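Local coordinates for protein aromatic amino acid exporter YddG (Starkeya novella, PDB 5I20) that exports amino acids across the bacterial inner membrane with broad substrate specificity, carrying L-threonine, L-methionine, L-lysine and L-glutamate among others, at residues V242-L253 with L267-A278; V97-F108 with A156-S167. One frame throughout, in Å; residues are numbered along the deposited sequence.

From the N terminus, contact 2 comes first: residues 97-108, on the broken transmembrane span of helices 91-98 and 101-108, meet 156-167 on helix 150-169. It closes a loop that takes in helix 119-136 and joins the two EamA-like regions of the transporter. Contact 1 opens later and stays within the second region, where 242-253 and 267-278 lie on consecutive transmembrane spans joined by a short connection. The two are in series, neither nested nor crossing, with centres about 18 Å apart. They nevertheless touch where both first segments break their helices: the Y245 hydroxyl of contact 1 reaches Y99 of contact 2, and S244 packs on W101.

Contact 1: residues V242-L253 with L267-A278; sequences VLSYAAPVLSTL and LAIACALIVGGA. With OLC ((2R)-2,3-dihydroxypropyl (9Z)-octadec-9-enoate), chain I.
V249 and I274 interlock at the middle of this contact, each pointing its CB at the opposite helix. V249 is a knob in a hole formed by L267, A270, C271 and I274. Its two methyls divide the work: CG1, anti to the backbone N (chi1 174°), meets C271 SG at 3.6 Å, and CG2 lies against A270 CB. I274 reaches back to the turn between helices 237-243 and 246-258, with CG1 3.3 Å from Y245 O and CD1 3.8 Å from A246 CB. At one end L243 CD2 touches A278 CB. At the other, the side chains of L267 and L253 cross at about a right angle, with L267 CD1 3.6 Å from L253 CD2, and L267 CD2 lies 3.8 Å from T252 CG2.

T252 is placed by its own hydroxyl: OG1 donates to P248 O at 3.0 Å, and OG1 and T252 N reach that oxygen from opposite faces of its carbonyl plane, with CG2 turned to L267. A glycine at T252 would probably leave L267 CD2 without its methyl neighbour and P248 O with one donor fewer. Further out, Y245 OH probably bonds to Y99 O, outside the contact, and a monoolein (chain I) lies against L267 and C271. The axes of 246-253 and 267-278 come within 9.8 Å of each other, their N-to-C directions 141° apart. With no hydrogen bond between the segments, this roughly antiparallel pair of consecutive transmembrane helices is joined by apolar side-chain contact, while the T252 hydroxyl finds its partner within its own helix.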
loop_
_atom_site.group_PDB
_atom_site.type_symbol
_atom_site.label_atom_id
_atom_site.label_comp_id
_atom_site.label_asym_id
_atom_site.label_seq_id
_atom_site.Cartn_x
_atom_site.Cartn_y
_atom_site.Cartn_z
ATOM N N VAL A 242 -6.801 7.237 -6.996
ATOM C CA VAL A 242 -8.241 7.115 -6.794
ATOM C C VAL A 242 -8.635 5.662 -6.533
ATOM O O VAL A 242 -9.370 5.369 -5.590
ATOM C CB VAL A 242 -9.033 7.648 -8.019
ATOM C CG1 VAL A 242 -10.529 7.431 -7.833
ATOM C CG2 VAL A 242 -8.733 9.122 -8.239
ATOM N N LEU A 243 -8.125 4.757 -7.362
ATOM C CA LEU A 243 -8.479 3.343 -7.284
ATOM C C LEU A 243 -7.958 2.660 -6.023
ATOM O O LEU A 243 -8.456 1.604 -5.641
ATOM C CB LEU A 243 -7.960 2.605 -8.516
ATOM C CG LEU A 243 -8.595 3.014 -9.845
ATOM C CD1 LEU A 243 -7.908 2.317 -11.005
ATOM C CD2 LEU A 243 -10.091 2.723 -9.841
ATOM N N SER A 244 -6.961 3.254 -5.376
ATOM C CA SER A 244 -6.393 2.654 -4.171
ATOM C C SER A 244 -7.404 2.578 -3.020
ATOM O O SER A 244 -7.302 1.699 -2.169
ATOM C CB SER A 244 -5.142 3.420 -3.736
ATOM O OG SER A 244 -4.069 3.167 -4.630
ATOM N N TYR A 245 -8.396 3.469 -3.000
ATOM C CA TYR A 245 -9.451 3.373 -1.986
ATOM C C TYR A 245 -10.379 2.175 -2.211
ATOM O O TYR A 245 -11.335 1.981 -1.467
ATOM C CB TYR A 245 -10.280 4.660 -1.925
ATOM C CG TYR A 245 -9.584 5.778 -1.191
ATOM C CD1 TYR A 245 -9.123 5.600 0.109
ATOM C CD2 TYR A 245 -9.358 7.002 -1.807
ATOM C CE1 TYR A 245 -8.473 6.614 0.779
ATOM C CE2 TYR A 245 -8.708 8.022 -1.147
ATOM C CZ TYR A 245 -8.266 7.824 0.147
ATOM O OH TYR A 245 -7.615 8.839 0.809
ATOM N N ALA A 246 -10.108 1.372 -3.234
ATOM C CA ALA A 246 -10.856 0.136 -3.409
ATOM C C ALA A 246 -10.352 -0.926 -2.437
ATOM O O ALA A 246 -11.086 -1.844 -2.081
ATOM C CB ALA A 246 -10.755 -0.362 -4.840
ATOM N N ALA A 247 -9.103 -0.787 -2.001
ATOM C CA ALA A 247 -8.478 -1.784 -1.131
ATOM C C ALA A 247 -9.221 -1.998 0.198
ATOM O O ALA A 247 -9.445 -3.144 0.579
ATOM C CB ALA A 247 -7.015 -1.420 -0.867
ATOM N N PRO A 248 -9.608 -0.915 0.908
ATOM C CA PRO A 248 -10.372 -1.168 2.140
ATOM C C PRO A 248 -11.715 -1.850 1.893
ATOM O O PRO A 248 -12.118 -2.705 2.680
ATOM C CB PRO A 248 -10.585 0.235 2.716
ATOM C CG PRO A 248 -9.457 1.037 2.165
ATOM C CD PRO A 248 -9.258 0.512 0.777
ATOM N N VAL A 249 -12.395 -1.478 0.812
ATOM C CA VAL A 249 -13.687 -2.072 0.481
ATOM C C VAL A 249 -13.540 -3.532 0.070
ATOM O O VAL A 249 -14.271 -4.399 0.549
ATOM C CB VAL A 249 -14.389 -1.298 -0.653
ATOM C CG1 VAL A 249 -15.662 -2.017 -1.075
ATOM C CG2 VAL A 249 -14.696 0.121 -0.212
ATOM N N LEU A 250 -12.597 -3.799 -0.825
ATOM C CA LEU A 250 -12.347 -5.159 -1.275
ATOM C C LEU A 250 -11.873 -6.024 -0.111
ATOM O O LEU A 250 -12.215 -7.202 -0.027
ATOM C CB LEU A 250 -11.320 -5.169 -2.411
ATOM C CG LEU A 250 -11.824 -4.653 -3.763
ATOM C CD1 LEU A 250 -10.683 -4.526 -4.756
ATOM C CD2 LEU A 250 -12.913 -5.564 -4.316
ATOM N N SER A 251 -11.095 -5.428 0.789
ATOM C CA SER A 251 -10.601 -6.135 1.967
ATOM C C SER A 251 -11.756 -6.628 2.832
ATOM O O SER A 251 -11.785 -7.787 3.247
ATOM C CB SER A 251 -9.676 -5.232 2.787
ATOM O OG SER A 251 -9.127 -5.919 3.898
ATOM N N THR A 252 -12.715 -5.744 3.086
ATOM C CA THR A 252 -13.886 -6.090 3.881
ATOM C C THR A 252 -14.759 -7.119 3.167
ATOM O O THR A 252 -15.287 -8.036 3.798
ATOM C CB THR A 252 -14.728 -4.845 4.205
ATOM O OG1 THR A 252 -13.900 -3.861 4.839
ATOM C CG2 THR A 252 -15.882 -5.203 5.126
ATOM N N LEU A 253 -14.907 -6.967 1.854
ATOM C CA LEU A 253 -15.658 -7.934 1.054
ATOM C C LEU A 253 -15.049 -9.333 1.152
ATOM O O LEU A 253 -15.770 -10.330 1.149
ATOM C CB LEU A 253 -15.724 -7.496 -0.413
ATOM C CG LEU A 253 -16.640 -6.322 -0.775
ATOM C CD1 LEU A 253 -16.458 -5.924 -2.234
ATOM C CD2 LEU A 253 -18.092 -6.672 -0.501
ATOM N N LEU A 267 -20.702 -0.963 4.738
ATOM C CA LEU A 267 -20.011 -1.614 3.638
ATOM C C LEU A 267 -20.696 -1.276 2.312
ATOM O O LEU A 267 -20.033 -1.029 1.304
ATOM C CB LEU A 267 -19.963 -3.128 3.871
ATOM C CG LEU A 267 -19.128 -4.016 2.940
ATOM C CD1 LEU A 267 -19.958 -4.505 1.766
ATOM C CD2 LEU A 267 -17.869 -3.303 2.456
ATOM N N ALA A 268 -22.026 -1.259 2.321
ATOM C CA ALA A 268 -22.793 -0.920 1.127
ATOM C C ALA A 268 -22.524 0.520 0.687
ATOM O O ALA A 268 -22.315 0.782 -0.496
ATOM C CB ALA A 268 -24.283 -1.132 1.370
ATOM N N ILE A 269 -22.523 1.442 1.646
ATOM C CA ILE A 269 -22.262 2.851 1.368
ATOM C C ILE A 269 -20.841 3.062 0.843
ATOM O O ILE A 269 -20.632 3.818 -0.107
ATOM C CB ILE A 269 -22.481 3.723 2.626
ATOM C CG1 ILE A 269 -23.952 3.693 3.049
ATOM C CG2 ILE A 269 -22.049 5.157 2.375
ATOM C CD1 ILE A 269 -24.886 4.359 2.063
ATOM N N ALA A 270 -19.871 2.385 1.451
ATOM C CA ALA A 270 -18.480 2.480 1.007
ATOM C C ALA A 270 -18.331 1.959 -0.419
ATOM O O ALA A 270 -17.628 2.557 -1.234
ATOM C CB ALA A 270 -17.562 1.721 1.949
ATOM N N CYS A 271 -19.005 0.848 -0.710
ATOM C CA CYS A 271 -19.046 0.285 -2.059
ATOM C C CYS A 271 -19.554 1.292 -3.086
ATOM O O CYS A 271 -18.933 1.487 -4.125
ATOM C CB CYS A 271 -19.930 -0.966 -2.095
ATOM S SG CYS A 271 -19.171 -2.449 -1.405
ATOM N N ALA A 272 -20.687 1.922 -2.791
ATOM C CA ALA A 272 -21.264 2.908 -3.696
ATOM C C ALA A 272 -20.304 4.074 -3.927
ATOM O O ALA A 272 -20.128 4.533 -5.055
ATOM C CB ALA A 272 -22.589 3.415 -3.153
ATOM N N LEU A 273 -19.673 4.537 -2.853
ATOM C CA LEU A 273 -18.795 5.700 -2.920
ATOM C C LEU A 273 -17.539 5.442 -3.750
ATOM O O LEU A 273 -17.075 6.328 -4.468
ATOM C CB LEU A 273 -18.410 6.149 -1.509
ATOM C CG LEU A 273 -19.493 6.944 -0.773
ATOM C CD1 LEU A 273 -19.138 7.140 0.690
ATOM C CD2 LEU A 273 -19.716 8.291 -1.450
ATOM N N ILE A 274 -16.990 4.235 -3.664
ATOM C CA ILE A 274 -15.759 3.930 -4.382
ATOM C C ILE A 274 -16.073 3.547 -5.830
ATOM O O ILE A 274 -15.268 3.787 -6.730
ATOM C CB ILE A 274 -14.942 2.811 -3.668
ATOM C CG1 ILE A 274 -13.443 3.135 -3.693
ATOM C CG2 ILE A 274 -15.223 1.433 -4.252
ATOM C CD1 ILE A 274 -12.775 2.910 -5.029
ATOM N N VAL A 275 -17.251 2.978 -6.065
ATOM C CA VAL A 275 -17.676 2.711 -7.433
ATOM C C VAL A 275 -17.973 4.039 -8.125
ATOM O O VAL A 275 -17.531 4.276 -9.250
ATOM C CB VAL A 275 -18.911 1.784 -7.496
ATOM C CG1 VAL A 275 -19.491 1.759 -8.900
ATOM C CG2 VAL A 275 -18.536 0.373 -7.058
ATOM N N GLY A 276 -18.702 4.911 -7.436
ATOM C CA GLY A 276 -19.008 6.225 -7.965
ATOM C C GLY A 276 -17.764 7.078 -8.136
ATOM O O GLY A 276 -17.642 7.828 -9.108
ATOM N N GLY A 277 -16.834 6.960 -7.192
ATOM C CA GLY A 277 -15.602 7.725 -7.234
ATOM C C GLY A 277 -14.706 7.308 -8.385
ATOM O O GLY A 277 -14.140 8.151 -9.081
ATOM N N ALA A 278 -14.575 6.000 -8.581
ATOM C CA ALA A 278 -13.784 5.473 -9.684
ATOM C C ALA A 278 -14.405 5.856 -11.022
ATOM O O ALA A 278 -13.694 6.139 -11.985
ATOM C CB ALA A 278 -13.653 3.958 -9.574
HETATM C C9 OLC I . -21.203 -5.854 -3.659
HETATM C C8 OLC I . -22.406 -5.199 -3.069
HETATM C C7 OLC I . -22.040 -4.562 -1.771
HETATM C C6 OLC I . -22.466 -5.435 -0.639
HETATM C C5 OLC I . -23.413 -4.688 0.238
HETATM C C4 OLC I . -23.779 -5.528 1.416
HETATM C C3 OLC I . -24.447 -4.687 2.450
HETATM C C2 OLC I . -25.901 -5.011 2.513
#

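Contact 2: residues V97-F108 with A156-S167; sequences VAYLWPLLIVLF and AAACAVIWSVYS. With OLC ((2R)-2,3-dihydroxypropyl (9Z)-octadec-9-enoate), chain G.
W101 and W163 meet as a T-shaped pair, the pyrrole edge of W163 directed at the face of the six-membered ring of W101. Their planes stand at 88° and the ring centres are 4.4 Å apart, with W163 NE1 3.3 Å from W101 CE3. Placing CG between the backbone N and the carbonyl carbon (chi1 71°) lays the W101 indole alongside W163, while P102 CD backs its opposite face. W163 is sandwiched too, with C10 of a monoolein (chain G) over one face and S167 OG over the other; W228 stacks with W163 and also donates from NE1 to S167 OG.

The polar centre of the interface is S164 OG, which lies 3.0 Å from W101 O and 2.7 Å from A160 O. Its proton can serve either carbonyl, one across the contact and one a turn back in its own helix. S167 OG, in contrast, bonds to W163 O within helix 150-169.

Segment 97-108 is a transmembrane span interrupted after A98, where Y99 leaves helical geometry. Together with helix 150-169 it brings the two EamA-like regions together inside this basket-shaped DMT transporter, whose large central cavity binds substrate.

The small A160 and S164 are consistent with the close approach here, where the axes of 101-108 and 156-167 come within 8.6 Å, crossing at -42°. A160 is a knob among V97, A98, W101 and L104, its CB 3.3 Å from A98 O, and S164 fills the next hole, among W101, L104, I105 and F108. Apolar contacts extend the seam: V97 CG1 packs on A156 and A157, L104 CD1 meets V161 CG2, and I105 CD1 lies 3.6 Å from S167 CB. The chain G monoolein runs past A98 and C159, its C12 3.2 Å from W101 NE1.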
loop_
_atom_site.group_PDB
_atom_site.type_symbol
_atom_site.label_atom_id
_atom_site.label_comp_id
_atom_site.label_asym_id
_atom_site.label_seq_id
_atom_site.Cartn_x
_atom_site.Cartn_y
_atom_site.Cartn_z
ATOM N N VAL A 97 -5.654 7.306 9.451
ATOM C CA VAL A 97 -4.726 8.396 9.169
ATOM C C VAL A 97 -3.768 7.993 8.049
ATOM O O VAL A 97 -3.558 8.755 7.103
ATOM C CB VAL A 97 -3.930 8.816 10.425
ATOM C CG1 VAL A 97 -2.819 9.791 10.059
ATOM C CG2 VAL A 97 -4.858 9.444 11.452
ATOM N N ALA A 98 -3.209 6.788 8.139
ATOM C CA ALA A 98 -2.333 6.277 7.087
ATOM C C ALA A 98 -3.034 6.223 5.730
ATOM O O ALA A 98 -2.405 6.442 4.693
ATOM C CB ALA A 98 -1.802 4.896 7.457
ATOM N N TYR A 99 -4.335 5.947 5.732
ATOM C CA TYR A 99 -5.060 5.812 4.470
ATOM C C TYR A 99 -5.476 7.157 3.883
ATOM O O TYR A 99 -6.399 7.243 3.071
ATOM C CB TYR A 99 -6.276 4.895 4.634
ATOM C CG TYR A 99 -6.099 3.607 3.864
ATOM C CD1 TYR A 99 -6.225 3.585 2.481
ATOM C CD2 TYR A 99 -5.773 2.423 4.511
ATOM C CE1 TYR A 99 -6.049 2.420 1.764
ATOM C CE2 TYR A 99 -5.595 1.247 3.800
ATOM C CZ TYR A 99 -5.735 1.253 2.428
ATOM O OH TYR A 99 -5.561 0.092 1.711
ATOM N N LEU A 100 -4.770 8.202 4.296
ATOM C CA LEU A 100 -4.770 9.455 3.566
ATOM C C LEU A 100 -3.867 9.340 2.342
ATOM O O LEU A 100 -3.910 10.193 1.457
ATOM C CB LEU A 100 -4.302 10.610 4.458
ATOM C CG LEU A 100 -5.331 11.150 5.449
ATOM C CD1 LEU A 100 -4.677 12.080 6.458
ATOM C CD2 LEU A 100 -6.443 11.865 4.701
ATOM N N TRP A 101 -3.059 8.283 2.283
ATOM C CA TRP A 101 -2.062 8.172 1.216
ATOM C C TRP A 101 -2.628 8.090 -0.211
ATOM O O TRP A 101 -1.969 8.553 -1.140
ATOM C CB TRP A 101 -1.112 6.982 1.463
ATOM C CG TRP A 101 -1.646 5.574 1.293
ATOM C CD1 TRP A 101 -2.069 4.738 2.286
ATOM C CD2 TRP A 101 -1.756 4.822 0.068
ATOM N NE1 TRP A 101 -2.457 3.530 1.760
ATOM C CE2 TRP A 101 -2.274 3.552 0.404
ATOM C CE3 TRP A 101 -1.484 5.105 -1.274
ATOM C CZ2 TRP A 101 -2.521 2.564 -0.554
ATOM C CZ3 TRP A 101 -1.730 4.119 -2.228
ATOM C CH2 TRP A 101 -2.242 2.865 -1.860
ATOM N N PRO A 102 -3.829 7.515 -0.405
ATOM C CA PRO A 102 -4.290 7.573 -1.799
ATOM C C PRO A 102 -4.624 8.996 -2.248
ATOM O O PRO A 102 -4.333 9.354 -3.389
ATOM C CB PRO A 102 -5.541 6.691 -1.794
ATOM C CG PRO A 102 -5.335 5.755 -0.648
ATOM C CD PRO A 102 -4.654 6.590 0.397
ATOM N N LEU A 103 -5.218 9.792 -1.362
ATOM C CA LEU A 103 -5.506 11.192 -1.659
ATOM C C LEU A 103 -4.213 11.970 -1.903
ATOM O O LEU A 103 -4.146 12.825 -2.784
ATOM C CB LEU A 103 -6.304 11.828 -0.518
ATOM C CG LEU A 103 -6.621 13.324 -0.622
ATOM C CD1 LEU A 103 -7.444 13.622 -1.868
ATOM C CD2 LEU A 103 -7.348 13.805 0.632
ATOM N N LEU A 104 -3.184 11.657 -1.124
ATOM C CA LEU A 104 -1.898 12.333 -1.240
ATOM C C LEU A 104 -1.250 12.077 -2.595
ATOM O O LEU A 104 -0.682 12.985 -3.198
ATOM C CB LEU A 104 -0.962 11.891 -0.113
ATOM C CG LEU A 104 -1.345 12.363 1.290
ATOM C CD1 LEU A 104 -0.366 11.849 2.333
ATOM C CD2 LEU A 104 -1.432 13.884 1.330
ATOM N N ILE A 105 -1.340 10.838 -3.069
ATOM C CA ILE A 105 -0.828 10.488 -4.388
ATOM C C ILE A 105 -1.535 11.292 -5.481
ATOM O O ILE A 105 -0.887 11.826 -6.384
ATOM C CB ILE A 105 -0.980 8.973 -4.668
ATOM C CG1 ILE A 105 0.037 8.183 -3.837
ATOM C CG2 ILE A 105 -0.803 8.672 -6.147
ATOM C CD1 ILE A 105 0.001 6.693 -4.075
ATOM N N VAL A 106 -2.859 11.383 -5.391
ATOM C CA VAL A 106 -3.635 12.163 -6.350
ATOM C C VAL A 106 -3.178 13.618 -6.343
ATOM O O VAL A 106 -2.897 14.190 -7.395
ATOM C CB VAL A 106 -5.150 12.099 -6.056
ATOM C CG1 VAL A 106 -5.913 13.044 -6.975
ATOM C CG2 VAL A 106 -5.667 10.675 -6.205
ATOM N N LEU A 107 -3.088 14.204 -5.153
ATOM C CA LEU A 107 -2.639 15.585 -5.008
ATOM C C LEU A 107 -1.185 15.771 -5.461
ATOM O O LEU A 107 -0.866 16.742 -6.146
ATOM C CB LEU A 107 -2.808 16.050 -3.557
ATOM C CG LEU A 107 -4.253 16.161 -3.053
ATOM C CD1 LEU A 107 -4.306 16.496 -1.567
ATOM C CD2 LEU A 107 -5.026 17.196 -3.864
ATOM N N PHE A 108 -0.309 14.837 -5.098
ATOM C CA PHE A 108 1.109 14.972 -5.432
ATOM C C PHE A 108 1.387 14.698 -6.910
ATOM O O PHE A 108 2.455 15.044 -7.416
ATOM C CB PHE A 108 1.967 14.042 -4.562
ATOM C CG PHE A 108 1.952 14.388 -3.095
ATOM C CD1 PHE A 108 1.507 15.626 -2.659
ATOM C CD2 PHE A 108 2.384 13.472 -2.151
ATOM C CE1 PHE A 108 1.491 15.940 -1.308
ATOM C CE2 PHE A 108 2.372 13.782 -0.800
ATOM C CZ PHE A 108 1.926 15.017 -0.381
ATOM N N ALA A 156 1.604 7.775 11.819
ATOM C CA ALA A 156 0.714 7.277 10.776
ATOM C C ALA A 156 0.654 8.253 9.601
ATOM O O ALA A 156 0.557 7.838 8.445
ATOM C CB ALA A 156 -0.681 7.026 11.338
ATOM N N ALA A 157 0.715 9.547 9.896
ATOM C CA ALA A 157 0.732 10.557 8.842
ATOM C C ALA A 157 2.062 10.538 8.093
ATOM O O ALA A 157 2.101 10.731 6.879
ATOM C CB ALA A 157 0.467 11.940 9.419
ATOM N N ALA A 158 3.149 10.313 8.826
ATOM C CA ALA A 158 4.480 10.233 8.225
ATOM C C ALA A 158 4.548 9.063 7.256
ATOM O O ALA A 158 5.113 9.167 6.168
ATOM C CB ALA A 158 5.550 10.095 9.305
ATOM N N CYS A 159 3.966 7.946 7.677
ATOM C CA CYS A 159 3.846 6.748 6.859
ATOM C C CYS A 159 3.136 7.040 5.541
ATOM O O CYS A 159 3.594 6.634 4.471
ATOM C CB CYS A 159 3.096 5.668 7.645
ATOM S SG CYS A 159 2.401 4.344 6.658
ATOM N N ALA A 160 2.020 7.755 5.630
ATOM C CA ALA A 160 1.217 8.094 4.457
ATOM C C ALA A 160 1.990 8.957 3.466
ATOM O O ALA A 160 1.933 8.724 2.257
ATOM C CB ALA A 160 -0.065 8.802 4.882
ATOM N N VAL A 161 2.709 9.949 3.982
ATOM C CA VAL A 161 3.468 10.873 3.143
ATOM C C VAL A 161 4.649 10.185 2.462
ATOM O O VAL A 161 4.888 10.379 1.270
ATOM C CB VAL A 161 3.991 12.072 3.960
ATOM C CG1 VAL A 161 4.906 12.945 3.111
ATOM C CG2 VAL A 161 2.834 12.883 4.507
ATOM N N ILE A 162 5.384 9.381 3.225
ATOM C CA ILE A 162 6.555 8.688 2.698
ATOM C C ILE A 162 6.167 7.728 1.572
ATOM O O ILE A 162 6.811 7.696 0.520
ATOM C CB ILE A 162 7.297 7.924 3.812
ATOM C CG1 ILE A 162 7.938 8.916 4.784
ATOM C CG2 ILE A 162 8.365 7.011 3.231
ATOM C CD1 ILE A 162 8.567 8.271 6.002
ATOM N N TRP A 163 5.102 6.963 1.784
ATOM C CA TRP A 163 4.616 6.043 0.761
ATOM C C TRP A 163 4.072 6.789 -0.457
ATOM O O TRP A 163 4.283 6.368 -1.595
ATOM C CB TRP A 163 3.536 5.122 1.336
ATOM C CG TRP A 163 2.866 4.285 0.291
ATOM C CD1 TRP A 163 1.606 4.446 -0.206
ATOM C CD2 TRP A 163 3.429 3.164 -0.403
ATOM N NE1 TRP A 163 1.345 3.490 -1.157
ATOM C CE2 TRP A 163 2.449 2.691 -1.297
ATOM C CE3 TRP A 163 4.665 2.512 -0.349
ATOM C CZ2 TRP A 163 2.668 1.596 -2.134
ATOM C CZ3 TRP A 163 4.880 1.425 -1.177
ATOM C CH2 TRP A 163 3.886 0.978 -2.059
ATOM N N SER A 164 3.370 7.893 -0.215
ATOM C CA SER A 164 2.837 8.713 -1.302
ATOM C C SER A 164 3.944 9.343 -2.135
ATOM O O SER A 164 3.846 9.414 -3.362
ATOM C CB SER A 164 1.931 9.817 -0.753
ATOM O OG SER A 164 0.784 9.270 -0.133
ATOM N N VAL A 165 4.986 9.825 -1.466
ATOM C CA VAL A 165 6.092 10.448 -2.176
ATOM C C VAL A 165 6.868 9.378 -2.929
ATOM O O VAL A 165 7.191 9.556 -4.098
ATOM C CB VAL A 165 7.018 11.232 -1.222
ATOM C CG1 VAL A 165 8.329 11.592 -1.909
ATOM C CG2 VAL A 165 6.311 12.486 -0.730
ATOM N N TYR A 166 7.131 8.253 -2.269
ATOM C CA TYR A 166 7.772 7.116 -2.922
ATOM C C TYR A 166 7.046 6.710 -4.204
ATOM O O TYR A 166 7.675 6.456 -5.230
ATOM C CB TYR A 166 7.841 5.915 -1.975
ATOM C CG TYR A 166 8.213 4.633 -2.679
ATOM C CD1 TYR A 166 9.536 4.354 -3.004
ATOM C CD2 TYR A 166 7.243 3.704 -3.032
ATOM C CE1 TYR A 166 9.882 3.186 -3.658
ATOM C CE2 TYR A 166 7.578 2.534 -3.683
ATOM C CZ TYR A 166 8.898 2.281 -3.995
ATOM O OH TYR A 166 9.230 1.115 -4.642
ATOM N N SER A 167 5.720 6.646 -4.134
ATOM C CA SER A 167 4.907 6.232 -5.273
ATOM C C SER A 167 4.969 7.236 -6.419
ATOM O O SER A 167 5.233 6.872 -7.566
ATOM C CB SER A 167 3.453 6.033 -4.847
ATOM O OG SER A 167 3.340 5.010 -3.875
HETATM C C10 OLC G . 0.361 0.559 0.858
HETATM C C9 OLC G . 0.778 -0.770 0.332
HETATM C C11 OLC G . 1.050 1.114 2.056
HETATM C C8 OLC G . 1.856 -1.539 1.016
HETATM C C16 OLC G . -2.337 0.547 5.766
HETATM C C12 OLC G . 0.112 1.987 2.818
HETATM C C7 OLC G . 1.270 -2.618 1.862
HETATM C C15 OLC G . -0.941 1.035 5.968
HETATM C C13 OLC G . 0.507 2.002 4.256
HETATM C C6 OLC G . 2.366 -3.403 2.503
HETATM C C14 OLC G . -0.694 2.230 5.109
HETATM C C5 OLC G . 2.224 -3.346 3.986
HETATM C C4 OLC G . 3.038 -4.427 4.617
HETATM C C3 OLC G . 2.737 -4.496 6.077
HETATM C C2 OLC G . 3.391 -5.702 6.663
#